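Local coordinates for protein neutral ceramidase (Pseudomonas aeruginosa, PDB 2ZWS) that hydrolyses the N-acyl linkage of ceramides to give sphingosine and free fatty acid, also runs the reverse synthesis, and is a secreted zinc enzyme, at residues N155-S161 and G247-N252; F201-S207 and P217-G221; E289-L295 and R399-L403; V540-T546 and Y614-Y618; D583-R587 and A598-S603. Residue numbers count along the deposited sequence, not the author numbering.

Interaction 1. Residues N155-S161 and G247-N252. Unlike the reference sequence in segment 155-161: Ser157 (reference Asn).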
# COMPACT_ATOMS: atom_id res chain seq x y z
N ASN A 155 -4.72 2.26 -21.35
CA ASN A 155 -5.42 0.96 -21.36
C ASN A 155 -5.20 0.14 -20.05
O ASN A 155 -5.43 -1.08 -20.01
CB ASN A 155 -4.85 0.17 -22.55
CG ASN A 155 -5.66 -1.06 -22.92
OD1 ASN A 155 -6.90 -1.03 -22.97
ND2 ASN A 155 -4.96 -2.15 -23.23
N ALA A 156 -4.78 0.82 -18.99
CA ALA A 156 -4.50 0.12 -17.72
C ALA A 156 -5.65 0.23 -16.70
O ALA A 156 -5.74 -0.58 -15.76
CB ALA A 156 -3.17 0.62 -17.10
N SER A 157 -6.53 1.23 -16.87
CA SER A 157 -7.56 1.55 -15.89
C SER A 157 -8.90 1.85 -16.53
O SER A 157 -9.01 2.02 -17.76
CB SER A 157 -7.15 2.77 -15.07
OG SER A 157 -6.92 3.88 -15.94
N ARG A 158 -9.94 1.87 -15.71
CA ARG A 158 -11.28 2.24 -16.17
C ARG A 158 -12.03 2.86 -15.00
O ARG A 158 -11.75 2.54 -13.83
CB ARG A 158 -12.03 1.02 -16.73
CG ARG A 158 -12.34 -0.06 -15.71
CD ARG A 158 -13.19 -1.19 -16.32
NE ARG A 158 -14.59 -0.78 -16.51
CZ ARG A 158 -15.52 -0.76 -15.55
NH1 ARG A 158 -15.24 -1.15 -14.31
NH2 ARG A 158 -16.75 -0.35 -15.85
N ASN A 159 -12.96 3.77 -15.30
CA ASN A 159 -13.74 4.37 -14.25
C ASN A 159 -14.86 3.44 -13.83
O ASN A 159 -15.67 3.00 -14.66
CB ASN A 159 -14.32 5.71 -14.72
CG ASN A 159 -14.82 6.55 -13.57
OD1 ASN A 159 -15.76 6.17 -12.85
ND2 ASN A 159 -14.21 7.73 -13.39
N ARG A 160 -14.97 3.18 -12.53
CA ARG A 160 -15.97 2.24 -12.02
C ARG A 160 -17.26 2.91 -11.58
O ARG A 160 -18.22 2.25 -11.16
CB ARG A 160 -15.34 1.40 -10.89
CG ARG A 160 -15.09 2.18 -9.66
CD ARG A 160 -14.38 1.38 -8.59
NE ARG A 160 -14.37 2.13 -7.34
CZ ARG A 160 -13.80 1.70 -6.21
NH1 ARG A 160 -13.17 0.51 -6.17
NH2 ARG A 160 -13.87 2.44 -5.12
N SER A 161 -17.27 4.23 -11.65
CA SER A 161 -18.45 5.02 -11.29
C SER A 161 -18.63 6.16 -12.28
O SER A 161 -18.65 7.33 -11.90
CB SER A 161 -18.29 5.55 -9.86
OG SER A 161 -18.44 4.47 -8.97
N GLY A 247 -9.81 7.00 -6.54
CA GLY A 247 -11.02 6.64 -5.82
C GLY A 247 -12.06 5.94 -6.69
O GLY A 247 -12.77 5.03 -6.22
N ASN A 248 -12.18 6.37 -7.95
CA ASN A 248 -13.19 5.79 -8.82
C ASN A 248 -12.59 5.04 -10.01
O ASN A 248 -13.24 4.87 -11.04
CB ASN A 248 -14.24 6.86 -9.29
CG ASN A 248 -13.59 8.11 -9.91
OD1 ASN A 248 -12.36 8.26 -9.90
ND2 ASN A 248 -14.43 9.00 -10.48
N LEU A 249 -11.35 4.55 -9.84
CA LEU A 249 -10.63 3.88 -10.93
C LEU A 249 -10.24 2.44 -10.58
O LEU A 249 -9.54 2.19 -9.59
CB LEU A 249 -9.36 4.66 -11.29
CG LEU A 249 -9.53 6.03 -11.94
CD1 LEU A 249 -8.19 6.75 -11.96
CD2 LEU A 249 -9.99 5.84 -13.37
N SER A 250 -10.66 1.53 -11.45
CA SER A 250 -10.36 0.10 -11.35
C SER A 250 -9.37 -0.33 -12.42
O SER A 250 -9.22 0.33 -13.47
CB SER A 250 -11.64 -0.70 -11.63
OG SER A 250 -12.60 -0.50 -10.63
N PRO A 251 -8.74 -1.50 -12.24
CA PRO A 251 -7.96 -2.04 -13.36
C PRO A 251 -8.87 -2.24 -14.57
O PRO A 251 -10.07 -2.61 -14.44
CB PRO A 251 -7.48 -3.41 -12.84
CG PRO A 251 -7.52 -3.26 -11.33
CD PRO A 251 -8.72 -2.39 -11.05
N ASN A 252 -8.32 -2.00 -15.74
CA ASN A 252 -9.05 -2.33 -16.95
C ASN A 252 -9.22 -3.84 -17.06
O ASN A 252 -8.40 -4.60 -16.51
CB ASN A 252 -8.27 -1.82 -18.15
CG ASN A 252 -9.05 -1.88 -19.46
OD1 ASN A 252 -10.30 -1.99 -19.48
ND2 ASN A 252 -8.32 -1.86 -20.56
O HOH W 1 -17.26 8.81 -9.93
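This contact carries Ser250, the probable nucleophile of the ceramidase active site by similarity, on a short two-stranded antiparallel sheet beside the zinc. Strands 157-159 and 249-251 cross at 140°, with axes 4.5 Å apart at closest. Arg158 and Ser250 form the hydrogen-bonded pair: Arg158 N to Ser250 O and Ser250 N to Arg158 O are both 2.8 Å. Arg160 N to Asn248 O (2.8 Å) and Asn252 N to Ala156 O (2.9 Å) extend the pairing at the two ends. Asn252 ND2 adds a side-chain bond to Asn155 O at 3.0 Å. Ser250 projects to the same sheet face as Arg158. Its OG lies 3.3 Å from Arg160 CD, so the Arg160 side chain runs past the hydroxyl. The Arg160 guanidinium pairs with Glu461 and donates to the zinc ligand Tyr448. Asn159 and Leu249 share the other face. Asn159 OD1 accepts from Ser161 N (2.7 Å) in an Asx turn, which bends the chain at the end of the strand. A water joins Ser161 O (2.8 Å) to Asn248 ND2 (2.9 Å), while Asn248 OD1 accepts from Val414 N. Helix 265-286 packs at the Asn252 end, where Arg275 touches Ala156 and Asn252 and Ile272 meets Pro251. Leu249 hydrogen-bonds to His204 of the zinc-site loop.

Interaction 2. Residues F201-S207 and P217-G221. With ZN (zinc ion), chain B.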
# COMPACT_ATOMS: atom_id res chain seq x y z
N PHE A 201 0.55 6.90 -10.61
CA PHE A 201 -0.50 6.63 -11.60
C PHE A 201 -1.70 6.04 -10.86
O PHE A 201 -1.52 5.14 -10.04
CB PHE A 201 -0.02 5.65 -12.68
CG PHE A 201 -1.11 5.22 -13.62
CD1 PHE A 201 -1.67 3.96 -13.50
CD2 PHE A 201 -1.55 6.07 -14.64
CE1 PHE A 201 -2.70 3.55 -14.35
CE2 PHE A 201 -2.61 5.68 -15.50
CZ PHE A 201 -3.17 4.41 -15.37
N PRO A 202 -2.93 6.55 -11.11
CA PRO A 202 -4.06 6.04 -10.31
C PRO A 202 -4.75 4.83 -10.91
O PRO A 202 -5.25 4.88 -12.03
CB PRO A 202 -5.03 7.23 -10.27
CG PRO A 202 -4.78 7.94 -11.63
CD PRO A 202 -3.33 7.64 -12.04
N VAL A 203 -4.80 3.75 -10.13
CA VAL A 203 -5.59 2.57 -10.48
C VAL A 203 -5.69 1.69 -9.24
O VAL A 203 -4.66 1.44 -8.61
CB VAL A 203 -4.99 1.77 -11.70
CG1 VAL A 203 -3.54 1.25 -11.42
CG2 VAL A 203 -5.95 0.65 -12.14
N HIS A 204 -6.90 1.29 -8.86
CA HIS A 204 -7.04 0.37 -7.72
C HIS A 204 -6.16 -0.87 -7.88
O HIS A 204 -6.11 -1.48 -8.95
CB HIS A 204 -8.49 -0.06 -7.48
CG HIS A 204 -9.20 0.79 -6.48
ND1 HIS A 204 -9.60 2.09 -6.75
CD2 HIS A 204 -9.58 0.53 -5.20
CE1 HIS A 204 -10.17 2.60 -5.67
NE2 HIS A 204 -10.16 1.67 -4.71
N SER A 205 -5.49 -1.23 -6.79
CA SER A 205 -4.66 -2.41 -6.76
C SER A 205 -5.49 -3.61 -6.28
O SER A 205 -5.27 -4.18 -5.19
CB SER A 205 -3.42 -2.16 -5.88
OG SER A 205 -2.57 -1.23 -6.55
N THR A 206 -6.42 -4.01 -7.14
CA THR A 206 -7.46 -4.98 -6.79
C THR A 206 -7.50 -6.09 -7.84
O THR A 206 -8.52 -6.74 -8.02
CB THR A 206 -8.85 -4.30 -6.77
OG1 THR A 206 -9.03 -3.56 -7.99
CG2 THR A 206 -8.99 -3.35 -5.59
N SER A 207 -6.40 -6.29 -8.56
CA SER A 207 -6.37 -7.40 -9.52
C SER A 207 -6.54 -8.76 -8.85
O SER A 207 -7.12 -9.67 -9.44
CB SER A 207 -5.07 -7.36 -10.33
OG SER A 207 -5.02 -6.18 -11.11
N PRO A 217 1.25 -7.92 -3.08
CA PRO A 217 1.26 -6.48 -3.30
C PRO A 217 0.54 -6.07 -4.60
O PRO A 217 0.58 -4.89 -4.98
CB PRO A 217 2.75 -6.18 -3.38
CG PRO A 217 3.32 -7.40 -4.10
CD PRO A 217 2.50 -8.55 -3.53
N ASP A 218 -0.10 -7.05 -5.26
CA ASP A 218 -1.04 -6.78 -6.36
C ASP A 218 -0.38 -6.11 -7.55
O ASP A 218 0.82 -6.27 -7.73
CB ASP A 218 -2.26 -6.00 -5.82
CG ASP A 218 -3.52 -6.23 -6.65
OD1 ASP A 218 -3.70 -5.55 -7.70
OD2 ASP A 218 -4.35 -7.07 -6.24
N ASN A 219 -1.14 -5.38 -8.38
CA ASN A 219 -0.56 -4.99 -9.65
C ASN A 219 0.60 -3.98 -9.52
O ASN A 219 1.60 -4.07 -10.24
CB ASN A 219 -1.63 -4.56 -10.67
CG ASN A 219 -2.49 -3.40 -10.22
OD1 ASN A 219 -1.98 -2.33 -9.88
ND2 ASN A 219 -3.82 -3.57 -10.30
N LYS A 220 0.48 -3.03 -8.59
CA LYS A 220 1.60 -2.08 -8.39
C LYS A 220 2.81 -2.77 -7.81
O LYS A 220 3.94 -2.48 -8.19
CB LYS A 220 1.15 -0.91 -7.51
CG LYS A 220 0.17 0.05 -8.31
CD LYS A 220 -0.07 1.33 -7.54
CE LYS A 220 -0.89 2.34 -8.39
NZ LYS A 220 -0.10 2.81 -9.58
N GLY A 221 2.57 -3.75 -6.96
CA GLY A 221 3.67 -4.55 -6.42
C GLY A 221 4.36 -5.37 -7.49
O GLY A 221 5.60 -5.56 -7.42
ZN ZN B . -10.36 1.97 -2.63
O HOH W 2 -10.96 0.08 -1.88
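Segment 201-207 is an irregular, largely extended loop that bends at Ser205, the centre of an inverse gamma turn. Segment 217-221 leads into helix 218-231. The backbones come closest at Ser205 and Asn219, 5.6 Å between CA atoms. Asp218 OD1 accepts from Ser207 N at 2.9 Å and from Asn219 N at 2.7 Å, so one carboxylate oxygen ties Ser207 to Asp218 and Asn219. Asn219 ND2 donates to Ser207 OG at 3.0 Å and weakly to His204 O at 3.4 Å. Side chains of 218-220 thus bond to the loop that carries the zinc ligand His204. The CA-to-CB bond of His204 points away from segment 217-221, and His204 NE2 binds the metal at 2.1 Å, alongside His97, Glu411, Tyr448 and a water. His204 ND1 is hydrogen-bonded to Leu249 O. Lys220 reaches along the loop past Val203, CE lying 4.2 Å from Val203 CG1. Its NZ donates to Phe201 O at 2.8 Å and also bonds to Gln276 of helix 265-286. Ser205 OG bonds to Thr96 O.

Interaction 3. Residues E289-L295 and R399-L403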
# COMPACT_ATOMS: atom_id res chain seq x y z
N GLU A 289 12.80 16.33 -17.82
CA GLU A 289 13.09 17.62 -17.24
C GLU A 289 13.94 17.40 -16.00
O GLU A 289 13.53 16.65 -15.13
CB GLU A 289 11.76 18.22 -16.80
CG GLU A 289 11.77 19.62 -16.32
CD GLU A 289 10.37 20.05 -15.97
OE1 GLU A 289 10.23 20.92 -15.09
OE2 GLU A 289 9.42 19.50 -16.57
N GLU A 290 15.11 18.03 -15.89
CA GLU A 290 15.87 17.90 -14.64
C GLU A 290 15.18 18.71 -13.53
O GLU A 290 14.79 19.86 -13.74
CB GLU A 290 17.33 18.32 -14.78
CG GLU A 290 18.12 18.04 -13.51
CD GLU A 290 19.61 18.15 -13.69
OE1 GLU A 290 20.05 18.67 -14.73
OE2 GLU A 290 20.33 17.73 -12.75
N VAL A 291 15.06 18.09 -12.36
CA VAL A 291 14.54 18.76 -11.16
C VAL A 291 15.68 19.55 -10.51
O VAL A 291 16.73 19.00 -10.21
CB VAL A 291 13.95 17.73 -10.18
CG1 VAL A 291 13.48 18.39 -8.87
CG2 VAL A 291 12.80 16.99 -10.85
N LEU A 292 15.46 20.85 -10.35
CA LEU A 292 16.42 21.74 -9.72
C LEU A 292 15.73 22.70 -8.78
O LEU A 292 14.60 23.15 -9.03
CB LEU A 292 17.17 22.56 -10.79
CG LEU A 292 18.00 21.74 -11.78
CD1 LEU A 292 18.47 22.63 -12.94
CD2 LEU A 292 19.17 21.05 -11.08
N GLY A 293 16.42 23.03 -7.69
CA GLY A 293 15.90 24.00 -6.74
C GLY A 293 15.73 23.44 -5.34
O GLY A 293 16.12 22.29 -5.04
N GLU A 294 15.13 24.26 -4.48
CA GLU A 294 15.08 23.97 -3.05
C GLU A 294 14.21 22.78 -2.70
O GLU A 294 13.32 22.41 -3.45
CB GLU A 294 14.61 25.20 -2.28
CG GLU A 294 13.16 25.51 -2.43
CD GLU A 294 12.69 26.71 -1.60
OE1 GLU A 294 11.89 27.48 -2.13
OE2 GLU A 294 13.09 26.88 -0.43
N LEU A 295 14.50 22.20 -1.54
CA LEU A 295 13.56 21.30 -0.88
C LEU A 295 12.86 22.09 0.21
O LEU A 295 13.47 22.89 0.92
CB LEU A 295 14.30 20.12 -0.24
CG LEU A 295 15.13 19.22 -1.16
CD1 LEU A 295 15.65 18.02 -0.38
CD2 LEU A 295 14.35 18.78 -2.39
N ARG A 399 7.97 20.30 -1.36
CA ARG A 399 8.47 20.94 -2.57
C ARG A 399 9.81 20.26 -2.90
O ARG A 399 10.70 20.17 -2.03
CB ARG A 399 8.69 22.44 -2.38
CG ARG A 399 9.47 23.01 -3.57
CD ARG A 399 9.67 24.50 -3.52
NE ARG A 399 10.25 24.93 -4.80
CZ ARG A 399 10.11 26.15 -5.32
NH1 ARG A 399 9.46 27.10 -4.65
NH2 ARG A 399 10.65 26.42 -6.51
N ILE A 400 9.94 19.78 -4.14
CA ILE A 400 11.18 19.17 -4.60
C ILE A 400 11.56 19.91 -5.89
O ILE A 400 11.05 19.59 -6.96
CB ILE A 400 11.01 17.63 -4.84
CG1 ILE A 400 10.45 16.92 -3.59
CG2 ILE A 400 12.33 17.02 -5.25
CD1 ILE A 400 9.95 15.49 -3.88
N GLY A 401 12.39 20.96 -5.77
CA GLY A 401 12.64 21.83 -6.92
C GLY A 401 11.35 22.42 -7.50
O GLY A 401 10.53 23.00 -6.75
N GLN A 402 11.14 22.28 -8.80
CA GLN A 402 9.89 22.81 -9.41
C GLN A 402 8.69 21.89 -9.24
O GLN A 402 7.62 22.13 -9.83
CB GLN A 402 10.11 23.12 -10.90
CG GLN A 402 10.25 21.87 -11.79
CD GLN A 402 11.69 21.42 -12.07
OE1 GLN A 402 11.99 20.94 -13.18
NE2 GLN A 402 12.56 21.52 -11.08
N LEU A 403 8.87 20.81 -8.47
CA LEU A 403 7.78 19.86 -8.19
C LEU A 403 7.16 20.11 -6.84
O LEU A 403 7.86 20.44 -5.89
CB LEU A 403 8.30 18.43 -8.14
CG LEU A 403 9.16 17.96 -9.29
CD1 LEU A 403 9.50 16.48 -9.05
CD2 LEU A 403 8.44 18.15 -10.61
O HOH W 3 12.73 25.20 -8.22
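This contact packs the segment between two strands against the turn joining strands 392-400 and 403-407, in the N-terminal region, away from the zinc and magnesium sites. Segment 289-295 leads from strand 289-291, at the edge of one sheet, into strand 295-303 of another. Ile400 to Leu403 form a type II' turn, closed by Leu403 N to Ile400 O at 2.9 Å. Gly401 sits at positive phi, which favours glycine. A CB there would also clash with Leu292 O and Val291 CG1. Gly293 faces it, the two CA atoms 3.9 Å apart, and its own backbone angles call for glycine. Gly401 N donates to Glu294 O at 2.9 Å. One step on, Leu295 and Ile400 make a non-hydrogen-bonded antiparallel pair. Val291, Leu295, Ile400 and Leu403 form the apolar part: Val291 CG2 meets Leu403 CD1 at 3.8 Å, Val291 CG1 meets Ile400 CG2 at 4.0 Å, and Leu295 CD2 meets Ile400 CG2 at 3.9 Å. Glu294 OE1 lies over the face of the Arg399 guanidinium, 3.5 Å from NH1, a salt bridge by charge alone. Glu294 also pairs with Arg489. Arg399 NE donates to Gly401 O at 2.8 Å, and a water links Arg399 NH2 (3.0 Å) to Leu292 O (2.9 Å). The features are those of a two-residue beta hairpin with a type II' turn and glycine at its first corner, joined by a neighbouring antiparallel strand.

Interaction 4. Residues V540-T546 and Y614-Y618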
# COMPACT_ATOMS: atom_id res chain seq x y z
N VAL A 540 6.35 -27.03 -10.12
CA VAL A 540 6.78 -27.99 -9.08
C VAL A 540 5.94 -27.72 -7.82
O VAL A 540 5.88 -26.58 -7.36
CB VAL A 540 8.29 -27.81 -8.73
CG1 VAL A 540 8.75 -28.82 -7.65
CG2 VAL A 540 9.14 -27.94 -9.98
N THR A 541 5.28 -28.76 -7.28
CA THR A 541 4.54 -28.61 -6.02
C THR A 541 5.02 -29.65 -5.01
O THR A 541 5.08 -30.86 -5.29
CB THR A 541 2.98 -28.64 -6.18
OG1 THR A 541 2.33 -28.33 -4.92
CG2 THR A 541 2.50 -29.97 -6.64
N VAL A 542 5.40 -29.14 -3.84
CA VAL A 542 5.84 -29.98 -2.74
C VAL A 542 5.13 -29.56 -1.46
O VAL A 542 4.45 -28.52 -1.43
CB VAL A 542 7.38 -29.89 -2.54
CG1 VAL A 542 8.14 -30.31 -3.81
CG2 VAL A 542 7.80 -28.48 -2.06
N ALA A 543 5.30 -30.33 -0.38
CA ALA A 543 4.58 -30.01 0.85
C ALA A 543 5.29 -30.58 2.05
O ALA A 543 5.88 -31.67 1.94
CB ALA A 543 3.13 -30.51 0.81
N PHE A 544 5.19 -29.88 3.18
CA PHE A 544 5.90 -30.22 4.43
C PHE A 544 4.96 -30.13 5.63
O PHE A 544 4.04 -29.32 5.64
CB PHE A 544 6.98 -29.18 4.72
CG PHE A 544 8.06 -29.09 3.69
CD1 PHE A 544 9.29 -29.74 3.88
CD2 PHE A 544 7.86 -28.34 2.53
CE1 PHE A 544 10.28 -29.61 2.93
CE2 PHE A 544 8.86 -28.24 1.57
CZ PHE A 544 10.08 -28.87 1.78
N VAL A 545 5.21 -30.96 6.65
CA VAL A 545 4.57 -30.80 7.98
C VAL A 545 5.11 -29.48 8.54
O VAL A 545 6.32 -29.27 8.55
CB VAL A 545 4.98 -31.97 8.91
CG1 VAL A 545 4.44 -31.77 10.30
CG2 VAL A 545 4.52 -33.30 8.34
N THR A 546 4.23 -28.60 9.01
CA THR A 546 4.69 -27.28 9.45
C THR A 546 4.06 -26.84 10.77
O THR A 546 3.36 -27.62 11.43
CB THR A 546 4.40 -26.21 8.38
OG1 THR A 546 4.67 -26.74 7.09
CG2 THR A 546 5.29 -25.01 8.60
N TYR A 614 16.50 -28.40 -5.32
CA TYR A 614 15.58 -28.90 -4.30
C TYR A 614 14.88 -27.73 -3.63
O TYR A 614 15.24 -26.58 -3.85
CB TYR A 614 16.29 -29.78 -3.28
CG TYR A 614 17.32 -29.10 -2.40
CD1 TYR A 614 18.68 -29.06 -2.77
CD2 TYR A 614 16.96 -28.56 -1.17
CE1 TYR A 614 19.62 -28.45 -1.94
CE2 TYR A 614 17.90 -27.98 -0.34
CZ TYR A 614 19.23 -27.92 -0.73
OH TYR A 614 20.15 -27.34 0.11
N ILE A 615 13.87 -28.02 -2.82
CA ILE A 615 13.14 -26.96 -2.13
C ILE A 615 13.31 -27.12 -0.61
O ILE A 615 13.16 -28.22 -0.08
CB ILE A 615 11.64 -26.95 -2.57
CG1 ILE A 615 11.53 -26.50 -4.04
CG2 ILE A 615 10.79 -26.05 -1.65
CD1 ILE A 615 10.15 -26.67 -4.66
N ARG A 616 13.67 -26.03 0.06
CA ARG A 616 13.77 -25.99 1.50
C ARG A 616 12.62 -25.18 2.11
O ARG A 616 12.26 -24.10 1.59
CB ARG A 616 15.13 -25.41 1.91
CG ARG A 616 15.43 -25.43 3.37
CD ARG A 616 16.91 -25.23 3.63
NE ARG A 616 17.17 -25.16 5.07
CZ ARG A 616 18.38 -25.04 5.61
NH1 ARG A 616 18.51 -24.98 6.93
NH2 ARG A 616 19.44 -24.95 4.82
N HIS A 617 12.08 -25.68 3.21
CA HIS A 617 11.05 -24.98 3.96
C HIS A 617 11.56 -24.56 5.33
O HIS A 617 12.25 -25.32 6.00
CB HIS A 617 9.79 -25.86 4.12
CG HIS A 617 8.79 -25.34 5.10
ND1 HIS A 617 8.24 -24.08 5.02
CD2 HIS A 617 8.18 -25.95 6.15
CE1 HIS A 617 7.37 -23.92 6.00
NE2 HIS A 617 7.33 -25.04 6.71
N TYR A 618 11.24 -23.33 5.72
CA TYR A 618 11.51 -22.82 7.07
C TYR A 618 10.19 -22.39 7.69
O TYR A 618 9.40 -21.71 7.03
CB TYR A 618 12.40 -21.58 7.00
CG TYR A 618 13.73 -21.74 6.33
CD1 TYR A 618 14.88 -21.93 7.10
CD2 TYR A 618 13.87 -21.67 4.95
CE1 TYR A 618 16.12 -22.05 6.50
CE2 TYR A 618 15.11 -21.78 4.33
CZ TYR A 618 16.24 -21.98 5.13
OH TYR A 618 17.49 -22.09 4.55
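Alternate residues of the two strands turn their side chains inward: Val540, Val542, Phe544 and Thr546 from one, Ile615 and His617 from the other. Ile615 (m, t) places CD1 3.9 Å from Val540 CG1 and CG2 3.9 Å from Val542 CG2, so it touches both valines. Phe544, with chi1 m, lays its ring beside strand 614-618. His617 CB sits over that ring, 3.5 Å from the centroid and 10° off the normal, a CH-pi contact. The axes of 540-545 and 614-618 approach to 8.5 Å and cross at -34°, so the strands belong to facing sheets of the C-terminal beta-sandwich. His617 takes chi1 t, which places its imidazole next to Thr546. The rings of Phe544 and His617 lie obliquely, planes at 36° and centroids 5.2 Å apart. His617 ND1 is bonded to Phe559 O. Thr546 has chi1 at -40°, and its OG1 donates back to Phe544 O at 3.0 Å. Strand 595-603 flanks the packing, with Ile600 on Ile615 and Ala598 on His617.

Interaction 5. Residues D583-R587 and A598-S603. With MG (magnesium ion), chain C.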
# COMPACT_ATOMS: atom_id res chain seq x y z
N ASP A 583 7.37 -16.33 -9.05
CA ASP A 583 7.30 -17.72 -9.53
C ASP A 583 7.02 -18.72 -8.41
O ASP A 583 6.80 -19.90 -8.68
CB ASP A 583 8.57 -18.15 -10.25
CG ASP A 583 8.78 -17.41 -11.53
OD1 ASP A 583 7.79 -17.00 -12.17
OD2 ASP A 583 9.97 -17.25 -11.90
N THR A 584 7.06 -18.27 -7.15
CA THR A 584 6.83 -19.18 -6.00
C THR A 584 5.56 -18.83 -5.24
O THR A 584 5.13 -17.67 -5.22
CB THR A 584 8.01 -19.19 -4.99
OG1 THR A 584 8.14 -17.88 -4.41
CG2 THR A 584 9.29 -19.55 -5.68
N GLN A 585 4.94 -19.86 -4.63
CA GLN A 585 3.85 -19.64 -3.69
C GLN A 585 4.06 -20.48 -2.46
O GLN A 585 4.62 -21.57 -2.53
CB GLN A 585 2.51 -19.99 -4.34
CG GLN A 585 2.23 -19.12 -5.59
CD GLN A 585 0.85 -19.35 -6.25
OE1 GLN A 585 0.56 -18.73 -7.28
NE2 GLN A 585 0.04 -20.21 -5.70
N TYR A 586 3.59 -19.95 -1.33
CA TYR A 586 3.58 -20.62 -0.03
C TYR A 586 2.15 -20.62 0.47
O TYR A 586 1.53 -19.56 0.53
CB TYR A 586 4.49 -19.87 0.97
CG TYR A 586 4.18 -20.15 2.43
CD1 TYR A 586 4.61 -21.34 3.03
CD2 TYR A 586 3.47 -19.22 3.21
CE1 TYR A 586 4.34 -21.60 4.38
CE2 TYR A 586 3.16 -19.49 4.56
CZ TYR A 586 3.63 -20.68 5.14
OH TYR A 586 3.32 -20.92 6.46
N ARG A 587 1.62 -21.81 0.73
CA ARG A 587 0.25 -21.93 1.24
C ARG A 587 0.27 -22.73 2.53
O ARG A 587 0.91 -23.77 2.60
CB ARG A 587 -0.67 -22.63 0.24
CG ARG A 587 -2.15 -22.53 0.64
CD ARG A 587 -3.15 -23.13 -0.36
NE ARG A 587 -3.04 -22.51 -1.68
CZ ARG A 587 -3.66 -21.39 -2.06
NH1 ARG A 587 -4.47 -20.71 -1.25
NH2 ARG A 587 -3.44 -20.94 -3.29
N ALA A 598 2.46 -26.98 4.90
CA ALA A 598 2.95 -25.90 4.05
C ALA A 598 3.07 -26.48 2.66
O ALA A 598 3.82 -27.41 2.46
CB ALA A 598 4.30 -25.45 4.53
N THR A 599 2.35 -25.93 1.69
CA THR A 599 2.45 -26.37 0.31
C THR A 599 3.20 -25.28 -0.43
O THR A 599 2.82 -24.10 -0.35
CB THR A 599 1.07 -26.60 -0.32
OG1 THR A 599 0.32 -27.55 0.46
CG2 THR A 599 1.22 -27.13 -1.76
N ILE A 600 4.27 -25.67 -1.11
CA ILE A 600 5.16 -24.73 -1.77
C ILE A 600 5.23 -25.09 -3.24
O ILE A 600 5.40 -26.25 -3.62
CB ILE A 600 6.54 -24.74 -1.13
CG1 ILE A 600 6.47 -24.11 0.27
CG2 ILE A 600 7.56 -24.05 -2.02
CD1 ILE A 600 7.58 -24.55 1.20
N SER A 601 5.07 -24.09 -4.10
CA SER A 601 5.17 -24.35 -5.52
C SER A 601 6.14 -23.42 -6.19
O SER A 601 6.39 -22.30 -5.70
CB SER A 601 3.80 -24.23 -6.17
OG SER A 601 3.29 -22.92 -6.04
N TRP A 602 6.68 -23.90 -7.30
CA TRP A 602 7.61 -23.12 -8.12
C TRP A 602 7.22 -23.32 -9.58
O TRP A 602 7.28 -24.44 -10.10
CB TRP A 602 9.04 -23.59 -7.89
CG TRP A 602 10.10 -22.82 -8.66
CD1 TRP A 602 10.11 -21.48 -8.93
CD2 TRP A 602 11.32 -23.36 -9.23
NE1 TRP A 602 11.28 -21.15 -9.63
CE2 TRP A 602 12.01 -22.28 -9.83
CE3 TRP A 602 11.88 -24.65 -9.29
CZ2 TRP A 602 13.26 -22.44 -10.49
CZ3 TRP A 602 13.15 -24.80 -9.94
CH2 TRP A 602 13.80 -23.70 -10.52
N SER A 603 6.83 -22.24 -10.24
CA SER A 603 6.60 -22.28 -11.68
C SER A 603 7.92 -21.92 -12.35
O SER A 603 8.39 -20.79 -12.23
CB SER A 603 5.49 -21.32 -12.05
OG SER A 603 4.27 -21.72 -11.42
MG MG C . 6.40 -16.15 -4.05
O HOH W 4 4.22 -21.24 -8.11
O HOH W 5 11.95 -18.49 -10.44
O HOH W 6 -0.93 -26.22 2.42
O HOH W 7 5.79 -17.34 -1.89
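Five backbone hydrogen bonds join segments 583-587 and 598-603; strands 584-587 and 598-603 are antiparallel at 169°. Gln585 and Ser601 exchange two bonds: Gln585 N to Ser601 O and Ser601 N to Gln585 O, each 3.0 Å. Arg587 and Thr599 do likewise, N to O at 2.8 Å both ways. Ser603 N donates to Asp583 O at 2.8 Å. One water donates to Asp583 O (3.0 Å) and sits 2.8 Å from Ser601 OG. A second donates to Asp583 OD2 (2.8 Å) and accepts from Trp602 NE1 (2.9 Å). A third donates to Arg587 O (3.1 Å) and lies 2.7 Å from Thr599 OG1. Thr584 turns its polar groups to the metal: O binds magnesium at 2.3 Å and OG1 at 2.5 Å. OG1 also bonds to Thr578 O. Main-chain His37 O and Asp581 O and a water at 2.5 Å also bind the ion, and Asp579 belongs to the site. Thr584, Tyr586, Ile600 and Trp602 share one face. Tyr586 CE1 meets Ala598 CB at 3.9 Å, and the Tyr586 ring stacks on Phe559. The contact is a beta hairpin of the C-terminal beta-sandwich, with a magnesium site at the start of its first strand.

In the fold
Interactions 1 and 2 meet beside the zinc, which His204 of interaction 2 binds. Their centres are about 11 Å apart, and Leu249 O lies 2.8 Å from His204 ND1, a probable hydrogen bond between this ligand and the strand of the probable nucleophile Ser250. Pro251 packs on His204 and Thr206. Interaction 3 lies about 31 Å from interaction 1 between centres, about 20 Å between nearest atoms. Interactions 4 and 5 share the C-terminal sandwich, centres about 8 Å apart: strand 539-545 pairs with strand 595-603 through Val540 N and Trp602 O at 2.8 Å. Interaction 5 supplies Thr584 to the magnesium, which His37 O also binds. Interactions 2 and 5 have centres about 22 Å apart.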